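PDB 3FP0: trichothecene 15-O-acetyltransferase TRI3 from Fusarium sporotrichioides, which transfers an acetyl group to the 15-oxygen of trichothecene intermediates such as 15-deacetylcalonectrin, a step in the biosynthesis of mycotoxins including T-2 toxin. Local coordinates for residues A[48-53]-A[469-474]; A[257-262]-A[334-339]; A[476-481]-A[489-494]. All coordinates share one frame; numbering follows the deposited sequence.

From the N terminus, the turn at 48-53, which leads into strand 53-61, is joined by contact 1 to 469-474, at the exit of strand 457-469, the neighbour of 53-61 in the sheet; more than 400 residues lie between. Contact 2 is enclosed within that span, closing a shorter loop of 71 residues by packing helix 246-263 on strand 333-340. Contact 3 comes after contact 1 has closed and pairs the arms of a local hairpin, 477-483 and 486-494. Contacts 1 and 3 touch through Gln471 O and Asn494 ND2, probably hydrogen-bonded, whereas the centres of contacts 1 and 2 lie about 19 Å apart. Even so, contacts 1 and 2 both reach the bound trichothecene, as does Ile492 of contact 3.

Contact 1. Residues A[48-53]-A[469-474]; sequences RALYDL and VNQSLP. With FP0 ((3alpha)-15-hydroxy-12,13-epoxytrichothec-9-en-3-yl acetate), chain C.
Asn470 and Ala49 supply the straightest of the three hydrogen bonds between 48-53 and 469-474: Asn470 ND2 donates to Ala49 O over 2.9 Å with an angle of 165° at the hydrogen, and the acceptor lies almost in the amide plane. Ala49 ends helix 43-46 in a Schellman motif and starts a type II turn to Asp52, whose N reaches Ala49 O from the opposite face of the carbonyl plane. Two backbone bonds follow, Tyr51 N to Asn470 O (3.1 Å) and Asn470 N to Asp52 O (3.1 Å). Beyond them, Leu53 and Val469 form an antiparallel non-hydrogen-bonded pair. Trp138 NE1 and Glu142 OE2 bind the two ends of the Asn470 amide, fixing its rotation.

Among the apolar contacts, Val469 CG1 meets the edge of the Tyr51 ring, 4.1 Å from CD1, while Val469 CG2 touches Leu53 CD2 at 3.7 Å. Leu50 has its CG anti to the backbone N (chi1 171°), from where CD1 packs on Ser472 CB. The same methyl lies 3.4 Å from Ser472 N, a buried N-H that finds no acceptor in the model.

Ligand contact falls to Tyr51. C8 of the trichothecene lies over one ring face, offset toward the rim, and its C16 approaches Tyr51 CE1 at 3.5 Å from beyond the rim; Leu50 CG sits over the centre of the other face. Tyr51 OH is hydrogen-bonded to Tyr475 OH. The bonds gathered on Asn470 thus hold the turn against 469-474, consistent with a turn that presents an apolar ring face to the terpenoid skeleton.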
loop_
_atom_site.group_PDB
_atom_site.type_symbol
_atom_site.label_atom_id
_atom_site.label_comp_id
_atom_site.label_asym_id
_atom_site.label_seq_id
_atom_site.Cartn_x
_atom_site.Cartn_y
_atom_site.Cartn_z
ATOM N N ARG A 48 8.010 5.690 -14.482
ATOM C CA ARG A 48 7.672 7.030 -14.048
ATOM C C ARG A 48 7.120 7.051 -12.618
ATOM O O ARG A 48 6.537 8.037 -12.191
ATOM C CB ARG A 48 6.686 7.640 -15.038
ATOM C CG ARG A 48 7.396 7.908 -16.366
ATOM C CD ARG A 48 6.490 8.388 -17.471
ATOM N NE ARG A 48 7.318 8.697 -18.636
ATOM C CZ ARG A 48 7.716 7.798 -19.543
ATOM N NH1 ARG A 48 7.363 6.513 -19.430
ATOM N NH2 ARG A 48 8.504 8.187 -20.554
ATOM N N ALA A 49 7.293 5.937 -11.918
ATOM C CA ALA A 49 6.952 5.807 -10.484
ATOM C C ALA A 49 5.468 5.867 -10.110
ATOM O O ALA A 49 5.143 6.184 -8.965
ATOM C CB ALA A 49 7.779 6.803 -9.625
ATOM N N LEU A 50 4.572 5.485 -11.023
ATOM C CA LEU A 50 3.135 5.453 -10.675
ATOM C C LEU A 50 2.940 4.354 -9.623
ATOM O O LEU A 50 3.563 3.307 -9.715
ATOM C CB LEU A 50 2.251 5.139 -11.902
ATOM C CG LEU A 50 0.744 4.857 -11.699
ATOM C CD1 LEU A 50 -0.042 6.021 -11.047
ATOM C CD2 LEU A 50 0.062 4.428 -13.011
ATOM N N TYR A 51 2.123 4.643 -8.613
ATOM C CA TYR A 51 1.888 3.733 -7.494
ATOM C C TYR A 51 3.118 3.388 -6.606
ATOM O O TYR A 51 2.982 2.552 -5.699
ATOM C CB TYR A 51 1.205 2.445 -8.017
ATOM C CG TYR A 51 -0.163 2.693 -8.685
ATOM C CD1 TYR A 51 -1.026 3.714 -8.214
ATOM C CD2 TYR A 51 -0.600 1.891 -9.745
ATOM C CE1 TYR A 51 -2.298 3.957 -8.839
ATOM C CE2 TYR A 51 -1.854 2.104 -10.360
ATOM C CZ TYR A 51 -2.697 3.112 -9.897
ATOM O OH TYR A 51 -3.915 3.306 -10.487
ATOM N N ASP A 52 4.252 4.076 -6.764
ATOM C CA ASP A 52 5.383 3.891 -5.842
ATOM C C ASP A 52 4.865 4.102 -4.416
ATOM O O ASP A 52 3.988 4.977 -4.163
ATOM C CB ASP A 52 6.518 4.925 -6.090
ATOM C CG ASP A 52 7.583 4.457 -7.084
ATOM O OD1 ASP A 52 7.364 3.488 -7.877
ATOM O OD2 ASP A 52 8.680 5.071 -7.051
ATOM N N LEU A 53 5.383 3.300 -3.485
ATOM C CA LEU A 53 4.958 3.376 -2.080
ATOM C C LEU A 53 5.935 4.252 -1.336
ATOM O O LEU A 53 7.155 4.089 -1.503
ATOM C CB LEU A 53 4.930 1.964 -1.438
ATOM C CG LEU A 53 4.078 0.951 -2.181
ATOM C CD1 LEU A 53 4.199 -0.495 -1.618
ATOM C CD2 LEU A 53 2.622 1.435 -2.104
ATOM N N VAL A 469 1.054 7.014 -1.566
ATOM C CA VAL A 469 1.256 6.348 -2.875
ATOM C C VAL A 469 1.237 7.402 -3.984
ATOM O O VAL A 469 0.453 8.360 -3.914
ATOM C CB VAL A 469 0.194 5.243 -3.100
ATOM C CG1 VAL A 469 0.344 4.503 -4.442
ATOM C CG2 VAL A 469 0.221 4.246 -1.922
ATOM N N ASN A 470 2.097 7.238 -4.985
ATOM C CA ASN A 470 2.108 8.208 -6.104
ATOM C C ASN A 470 0.852 8.073 -6.948
ATOM O O ASN A 470 0.559 6.978 -7.398
ATOM C CB ASN A 470 3.306 7.971 -6.978
ATOM C CG ASN A 470 4.552 8.584 -6.414
ATOM O OD1 ASN A 470 4.529 9.411 -5.450
ATOM N ND2 ASN A 470 5.668 8.198 -7.004
ATOM N N GLN A 471 0.101 9.170 -7.134
ATOM C CA GLN A 471 -1.052 9.119 -8.054
ATOM C C GLN A 471 -0.806 9.926 -9.318
ATOM O O GLN A 471 -0.621 11.144 -9.242
ATOM C CB GLN A 471 -2.345 9.620 -7.408
ATOM C CG GLN A 471 -3.524 9.672 -8.405
ATOM C CD GLN A 471 -4.033 8.271 -8.795
ATOM O OE1 GLN A 471 -3.429 7.601 -9.622
ATOM N NE2 GLN A 471 -5.177 7.876 -8.255
ATOM N N SER A 472 -0.827 9.237 -10.456
ATOM C CA SER A 472 -0.676 9.882 -11.755
ATOM C C SER A 472 -1.859 9.557 -12.678
ATOM O O SER A 472 -1.796 9.816 -13.879
ATOM C CB SER A 472 0.648 9.446 -12.405
ATOM O OG SER A 472 1.684 10.314 -11.971
ATOM N N LEU A 473 -2.892 8.922 -12.131
ATOM C CA LEU A 473 -4.147 8.723 -12.834
ATOM C C LEU A 473 -5.168 9.680 -12.258
ATOM O O LEU A 473 -4.984 10.183 -11.151
ATOM C CB LEU A 473 -4.609 7.252 -12.751
ATOM C CG LEU A 473 -3.818 6.248 -13.613
ATOM C CD1 LEU A 473 -4.535 4.911 -13.641
ATOM C CD2 LEU A 473 -3.565 6.724 -15.036
ATOM N N PRO A 474 -6.251 9.977 -13.009
ATOM C CA PRO A 474 -7.090 11.109 -12.580
ATOM C C PRO A 474 -8.249 10.777 -11.662
ATOM O O PRO A 474 -9.294 11.423 -11.735
ATOM C CB PRO A 474 -7.611 11.635 -13.924
ATOM C CG PRO A 474 -7.840 10.310 -14.705
ATOM C CD PRO A 474 -6.693 9.428 -14.311
HETATM C C2 FP0 C . -5.034 -1.573 -8.426
HETATM C C6 FP0 C . -4.151 -0.710 -5.746
HETATM C C5 FP0 C . -4.006 -2.175 -6.294
HETATM C C4 FP0 C . -5.358 -2.899 -6.360
HETATM C C3 FP0 C . -5.974 -2.586 -7.753
HETATM C C11 FP0 C . -5.228 0.068 -6.541
HETATM C C10 FP0 C . -5.097 1.591 -6.333
HETATM C C9 FP0 C . -3.986 2.185 -5.807
HETATM C C8 FP0 C . -2.809 1.404 -5.279
HETATM C C12 FP0 C . -3.748 -2.098 -7.815
HETATM C C13 FP0 C . -2.417 -1.748 -8.411
HETATM O O4 FP0 C . -8.173 -3.971 -6.965
HETATM C C17 FP0 C . -8.374 -2.791 -7.235
HETATM C C18 FP0 C . -9.673 -2.034 -7.117
HETATM O O3 FP0 C . -7.281 -2.023 -7.699
HETATM O O2 FP0 C . -2.990 -3.084 -8.511
HETATM O O1 FP0 C . -5.253 -0.220 -7.966
HETATM C C14 FP0 C . -3.028 -3.057 -5.484
HETATM C C7 FP0 C . -2.799 0.020 -5.909
HETATM C C15 FP0 C . -4.650 -0.777 -4.300
HETATM O O12 FP0 C . -3.607 -0.904 -3.317
HETATM C C16 FP0 C . -3.891 3.677 -5.707
#

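Contact 2. Residues A[257-262]-A[334-339]. With FP0 ((3alpha)-15-hydroxy-12,13-epoxytrichothec-9-en-3-yl acetate), chain C.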
loop_
_atom_site.group_PDB
_atom_site.type_symbol
_atom_site.label_atom_id
_atom_site.label_comp_id
_atom_site.label_asym_id
_atom_site.label_seq_id
_atom_site.Cartn_x
_atom_site.Cartn_y
_atom_site.Cartn_z
ATOM N N SER A 257 -16.634 -6.862 -16.152
ATOM C CA SER A 257 -17.749 -5.982 -16.551
ATOM C C SER A 257 -17.901 -4.756 -15.641
ATOM O O SER A 257 -18.077 -3.641 -16.138
ATOM C CB SER A 257 -19.076 -6.754 -16.632
ATOM O OG SER A 257 -19.114 -7.452 -17.855
ATOM N N ALA A 258 -17.848 -4.964 -14.324
ATOM C CA ALA A 258 -17.915 -3.867 -13.335
ATOM C C ALA A 258 -16.712 -2.925 -13.452
ATOM O O ALA A 258 -16.819 -1.717 -13.221
ATOM C CB ALA A 258 -17.998 -4.427 -11.924
ATOM N N LEU A 259 -15.561 -3.496 -13.785
ATOM C CA LEU A 259 -14.355 -2.749 -13.969
ATOM C C LEU A 259 -14.550 -1.713 -15.082
ATOM O O LEU A 259 -14.361 -0.508 -14.865
ATOM C CB LEU A 259 -13.229 -3.741 -14.270
ATOM C CG LEU A 259 -11.767 -3.401 -14.101
ATOM C CD1 LEU A 259 -11.396 -2.918 -12.674
ATOM C CD2 LEU A 259 -10.950 -4.618 -14.534
ATOM N N VAL A 260 -14.995 -2.173 -16.243
ATOM C CA VAL A 260 -15.269 -1.294 -17.393
ATOM C C VAL A 260 -16.412 -0.321 -17.102
ATOM O O VAL A 260 -16.314 0.855 -17.456
ATOM C CB VAL A 260 -15.498 -2.123 -18.705
ATOM C CG1 VAL A 260 -15.700 -1.197 -19.932
ATOM C CG2 VAL A 260 -14.278 -2.994 -18.975
ATOM N N ALA A 261 -17.457 -0.800 -16.418
ATOM C CA ALA A 261 -18.562 0.044 -15.918
ATOM C C ALA A 261 -18.109 1.155 -14.959
ATOM O O ALA A 261 -18.571 2.295 -15.051
ATOM C CB ALA A 261 -19.632 -0.806 -15.238
ATOM N N ASN A 262 -17.232 0.824 -14.021
ATOM C CA ASN A 262 -16.716 1.838 -13.133
ATOM C C ASN A 262 -15.851 2.878 -13.870
ATOM O O ASN A 262 -15.946 4.074 -13.562
ATOM C CB ASN A 262 -15.964 1.224 -11.965
ATOM C CG ASN A 262 -15.277 2.269 -11.115
ATOM O OD1 ASN A 262 -15.931 3.003 -10.435
ATOM N ND2 ASN A 262 -13.946 2.345 -11.182
ATOM N N ILE A 334 -21.125 1.515 -8.186
ATOM C CA ILE A 334 -20.345 0.293 -8.373
ATOM C C ILE A 334 -18.866 0.649 -8.277
ATOM O O ILE A 334 -18.377 1.542 -8.984
ATOM C CB ILE A 334 -20.618 -0.313 -9.751
ATOM C CG1 ILE A 334 -22.111 -0.676 -9.889
ATOM C CG2 ILE A 334 -19.733 -1.540 -9.960
ATOM C CD1 ILE A 334 -22.567 -1.049 -11.316
ATOM N N SER A 335 -18.146 -0.082 -7.442
ATOM C CA SER A 335 -16.775 0.238 -7.168
ATOM C C SER A 335 -15.980 -1.050 -6.850
ATOM O O SER A 335 -16.168 -1.655 -5.800
ATOM C CB SER A 335 -16.732 1.251 -6.020
ATOM O OG SER A 335 -15.418 1.549 -5.639
ATOM N N PRO A 336 -15.133 -1.496 -7.798
ATOM C CA PRO A 336 -14.121 -2.544 -7.536
ATOM C C PRO A 336 -13.227 -2.076 -6.384
ATOM O O PRO A 336 -12.788 -0.954 -6.403
ATOM C CB PRO A 336 -13.340 -2.592 -8.853
ATOM C CG PRO A 336 -14.342 -2.099 -9.895
ATOM C CD PRO A 336 -15.086 -1.012 -9.187
ATOM N N THR A 337 -13.050 -2.886 -5.344
ATOM C CA THR A 337 -12.292 -2.473 -4.167
ATOM C C THR A 337 -11.378 -3.613 -3.771
ATOM O O THR A 337 -11.809 -4.768 -3.701
ATOM C CB THR A 337 -13.190 -2.078 -2.974
ATOM O OG1 THR A 337 -14.113 -1.067 -3.405
ATOM C CG2 THR A 337 -12.377 -1.475 -1.847
ATOM N N SER A 338 -10.121 -3.281 -3.509
ATOM C CA SER A 338 -9.102 -4.303 -3.323
ATOM C C SER A 338 -9.172 -4.850 -1.916
ATOM O O SER A 338 -9.599 -4.171 -0.976
ATOM C CB SER A 338 -7.706 -3.733 -3.585
ATOM O OG SER A 338 -7.475 -2.686 -2.662
ATOM N N VAL A 339 -8.730 -6.085 -1.787
ATOM C CA VAL A 339 -8.719 -6.800 -0.533
ATOM C C VAL A 339 -7.392 -7.609 -0.407
ATOM O O VAL A 339 -6.852 -8.137 -1.395
ATOM C CB VAL A 339 -10.047 -7.663 -0.281
ATOM C CG1 VAL A 339 -11.333 -7.016 -0.949
ATOM C CG2 VAL A 339 -9.932 -9.071 -0.738
HETATM C C2 FP0 C . -5.034 -1.573 -8.426
HETATM C C6 FP0 C . -4.151 -0.710 -5.746
HETATM C C5 FP0 C . -4.006 -2.175 -6.294
HETATM C C4 FP0 C . -5.358 -2.899 -6.360
HETATM C C3 FP0 C . -5.974 -2.586 -7.753
HETATM C C11 FP0 C . -5.228 0.068 -6.541
HETATM C C10 FP0 C . -5.097 1.591 -6.333
HETATM C C9 FP0 C . -3.986 2.185 -5.807
HETATM C C8 FP0 C . -2.809 1.404 -5.279
HETATM C C12 FP0 C . -3.748 -2.098 -7.815
HETATM C C13 FP0 C . -2.417 -1.748 -8.411
HETATM O O4 FP0 C . -8.173 -3.971 -6.965
HETATM C C17 FP0 C . -8.374 -2.791 -7.235
HETATM C C18 FP0 C . -9.673 -2.034 -7.117
HETATM O O3 FP0 C . -7.281 -2.023 -7.699
HETATM O O2 FP0 C . -2.990 -3.084 -8.511
HETATM O O1 FP0 C . -5.253 -0.220 -7.966
HETATM C C14 FP0 C . -3.028 -3.057 -5.484
HETATM C C7 FP0 C . -2.799 0.020 -5.909
HETATM C C15 FP0 C . -4.650 -0.777 -4.300
HETATM O O12 FP0 C . -3.607 -0.904 -3.317
HETATM C C16 FP0 C . -3.891 3.677 -5.707
#
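One wall of the trichothecene pocket is strand 333-340, backed by helix 246-263 where Leu259 and Asn262 meet Pro336; of the two segments it is the strand that touches the ligand. Within 257-262 and 334-339 the two axes approach to 7.8 Å, and their N-to-C directions differ by 118°, so the helix runs across the strand. Pro336 carries most of the strand's side of the contact. Its ring packs against the turn that runs from Leu259 to Asn262: CG is 4.1 Å from Leu259 CD1 and about as far from Leu259 CA, while CD meets Asn262 CB at 3.7 Å. Leu259 turns its CB away from the strand, but with chi1 at -160° and chi2 at 56° the branch curls back and lays CD1 against the proline. One residue earlier on the helix, Ala258 CB touches Ile334 CG2 at 3.9 Å. These are carbon contacts, and the alternation of the strand explains them, since Ile334 and Pro336 point toward the helix whereas the intervening Ser335 points away.

In the fold of this member of the CoA-dependent acyltransferase clan, strand 333-340 pairs antiparallel with strand 358-365, with backbone bonds joining Ser335 to Val363, Thr337 to Ala361 and Val339 to Thr359. On the helix side, Leu259 also packs on Glu417 of helix 406-423, and its side chain lies about 6 Å from that of His414, a binding residue for 15-deacetylcalonectrin.

Toward the ligand, the strand lies chiefly along the acetate. Its methyl carbon C18 lies 3.4 Å from Pro336 O, and its carbonyl oxygen O4 is 3.4 Å from Ser338 CB, which also reaches the ring skeleton at C4.

Contact 3. Residues A[476-481]-A[489-494]; sequences LAIRLD and LNIIYN
Arg479 and Asn490 bond to each other twice through their backbones: Arg479 N to Asn490 O at 3.0 Å (166° at the hydrogen) and Asn490 N to Arg479 O at 3.1 Å. They are a hydrogen-bonded pair of an antiparallel beta hairpin, strands 477-483 and 486-494. The next such pair is Ala477 with Ile492, where Ile492 N reaches Ala477 O at 3.0 Å while the return bond, from Ala477 N, is weak. Away from the pairing, Arg479 NE forms a salt bridge with Asp439, and Asn490 ND2 binds Phe467 O, so these two donors are met outside the hairpin. A water sits between Ala477 O (2.8 Å) and Asn490 OD1 (2.9 Å), in reach to donate to either.

Packing divides between the two faces. Ala477 CB rests 3.7 Å from Ile492 CG1 on the face of Arg479 and Asn490, from which Ile492 touches the bound trichothecene. On the other, where Ile491 and Leu489 meet helix 500-516, Ile478 and Ile491 lie side by side and meet at their CG1 atoms, 3.7 Å apart. One step further, the Leu480 and Leu489 side chains cross at a slant, and their CD1 atoms press together at 3.5 Å, closer than usual van der Waals contact.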
loop_
_atom_site.group_PDB
_atom_site.type_symbol
_atom_site.label_atom_id
_atom_site.label_comp_id
_atom_site.label_asym_id
_atom_site.label_seq_id
_atom_site.Cartn_x
_atom_site.Cartn_y
_atom_site.Cartn_z
ATOM N N LEU A 476 -9.531 9.981 -7.474
ATOM C CA LEU A 476 -9.204 10.075 -6.058
ATOM C C LEU A 476 -9.136 8.682 -5.458
ATOM O O LEU A 476 -10.021 7.847 -5.715
ATOM C CB LEU A 476 -10.190 10.965 -5.317
ATOM C CG LEU A 476 -10.304 12.418 -5.810
ATOM C CD1 LEU A 476 -11.218 13.179 -4.869
ATOM C CD2 LEU A 476 -8.938 13.081 -5.877
ATOM N N ALA A 477 -8.057 8.414 -4.720
ATOM C CA ALA A 477 -7.980 7.165 -3.947
ATOM C C ALA A 477 -7.887 7.518 -2.495
ATOM O O ALA A 477 -7.045 8.339 -2.101
ATOM C CB ALA A 477 -6.759 6.302 -4.367
ATOM N N ILE A 478 -8.736 6.886 -1.694
ATOM C CA ILE A 478 -8.844 7.171 -0.279
ATOM C C ILE A 478 -8.372 5.958 0.498
ATOM O O ILE A 478 -8.860 4.849 0.273
ATOM C CB ILE A 478 -10.306 7.566 0.151
ATOM C CG1 ILE A 478 -10.837 8.763 -0.647
ATOM C CG2 ILE A 478 -10.355 7.867 1.657
ATOM C CD1 ILE A 478 -11.657 8.395 -1.813
ATOM N N ARG A 479 -7.411 6.183 1.402
ATOM C CA ARG A 479 -6.794 5.109 2.153
ATOM C C ARG A 479 -6.979 5.314 3.642
ATOM O O ARG A 479 -6.667 6.379 4.185
ATOM C CB ARG A 479 -5.311 5.054 1.815
ATOM C CG ARG A 479 -4.586 3.833 2.256
ATOM C CD ARG A 479 -3.216 3.883 1.560
ATOM N NE ARG A 479 -2.760 2.532 1.414
ATOM C CZ ARG A 479 -2.525 1.889 0.278
ATOM N NH1 ARG A 479 -2.136 0.657 0.397
ATOM N NH2 ARG A 479 -2.635 2.444 -0.934
ATOM N N LEU A 480 -7.447 4.275 4.299
ATOM C CA LEU A 480 -7.640 4.286 5.744
ATOM C C LEU A 480 -6.702 3.333 6.456
ATOM O O LEU A 480 -6.614 2.175 6.076
ATOM C CB LEU A 480 -9.095 3.861 6.070
ATOM C CG LEU A 480 -9.476 3.736 7.566
ATOM C CD1 LEU A 480 -9.594 5.090 8.181
ATOM C CD2 LEU A 480 -10.783 2.927 7.752
ATOM N N ASP A 481 -6.054 3.789 7.518
ATOM C CA ASP A 481 -5.401 2.870 8.462
ATOM C C ASP A 481 -5.494 3.417 9.891
ATOM O O ASP A 481 -6.242 4.384 10.159
ATOM C CB ASP A 481 -3.938 2.537 8.034
ATOM C CG ASP A 481 -3.004 3.762 8.065
ATOM O OD1 ASP A 481 -3.345 4.822 8.630
ATOM O OD2 ASP A 481 -1.864 3.643 7.574
ATOM N N LEU A 489 -6.962 8.965 7.585
ATOM C CA LEU A 489 -7.414 8.949 6.187
ATOM C C LEU A 489 -6.515 9.845 5.342
ATOM O O LEU A 489 -6.192 10.945 5.751
ATOM C CB LEU A 489 -8.832 9.504 6.051
ATOM C CG LEU A 489 -10.046 8.693 6.460
ATOM C CD1 LEU A 489 -10.033 8.550 8.012
ATOM C CD2 LEU A 489 -11.331 9.365 6.004
ATOM N N ASN A 490 -6.126 9.385 4.162
ATOM C CA ASN A 490 -5.524 10.305 3.193
ATOM C C ASN A 490 -6.141 10.123 1.799
ATOM O O ASN A 490 -6.806 9.084 1.529
ATOM C CB ASN A 490 -3.972 10.245 3.236
ATOM C CG ASN A 490 -3.399 8.962 2.643
ATOM O OD1 ASN A 490 -3.804 8.536 1.552
ATOM N ND2 ASN A 490 -2.407 8.365 3.335
ATOM N N ILE A 491 -6.032 11.165 0.968
ATOM C CA ILE A 491 -6.486 11.072 -0.406
ATOM C C ILE A 491 -5.298 11.412 -1.293
ATOM O O ILE A 491 -4.663 12.452 -1.128
ATOM C CB ILE A 491 -7.675 12.005 -0.751
ATOM C CG1 ILE A 491 -8.848 11.798 0.212
ATOM C CG2 ILE A 491 -8.089 11.829 -2.229
ATOM C CD1 ILE A 491 -10.192 12.476 -0.203
ATOM N N ILE A 492 -4.955 10.482 -2.189
ATOM C CA ILE A 492 -3.983 10.756 -3.256
ATOM C C ILE A 492 -4.677 11.242 -4.533
ATOM O O ILE A 492 -5.782 10.834 -4.868
ATOM C CB ILE A 492 -3.013 9.555 -3.510
ATOM C CG1 ILE A 492 -3.745 8.367 -4.200
ATOM C CG2 ILE A 492 -2.306 9.195 -2.160
ATOM C CD1 ILE A 492 -2.855 7.072 -4.426
ATOM N N TYR A 493 -4.025 12.153 -5.220
ATOM C CA TYR A 493 -4.607 12.795 -6.399
ATOM C C TYR A 493 -3.448 13.355 -7.163
ATOM O O TYR A 493 -2.370 13.620 -6.580
ATOM C CB TYR A 493 -5.646 13.903 -6.014
ATOM C CG TYR A 493 -5.078 15.161 -5.425
ATOM C CD1 TYR A 493 -4.883 16.309 -6.206
ATOM C CD2 TYR A 493 -4.690 15.204 -4.069
ATOM C CE1 TYR A 493 -4.336 17.487 -5.627
ATOM C CE2 TYR A 493 -4.160 16.323 -3.509
ATOM C CZ TYR A 493 -3.990 17.470 -4.283
ATOM O OH TYR A 493 -3.428 18.582 -3.688
ATOM N N ASN A 494 -3.626 13.472 -8.472
ATOM C CA ASN A 494 -2.660 14.183 -9.293
ATOM C C ASN A 494 -3.080 15.640 -9.473
ATOM O O ASN A 494 -4.252 15.905 -9.790
ATOM C CB ASN A 494 -2.475 13.476 -10.644
ATOM C CG ASN A 494 -1.255 13.955 -11.350
ATOM O OD1 ASN A 494 -1.305 14.970 -12.012
ATOM N ND2 ASN A 494 -0.127 13.267 -11.155
HETATM O O HOH W 1 -5.052 7.095 -0.608
#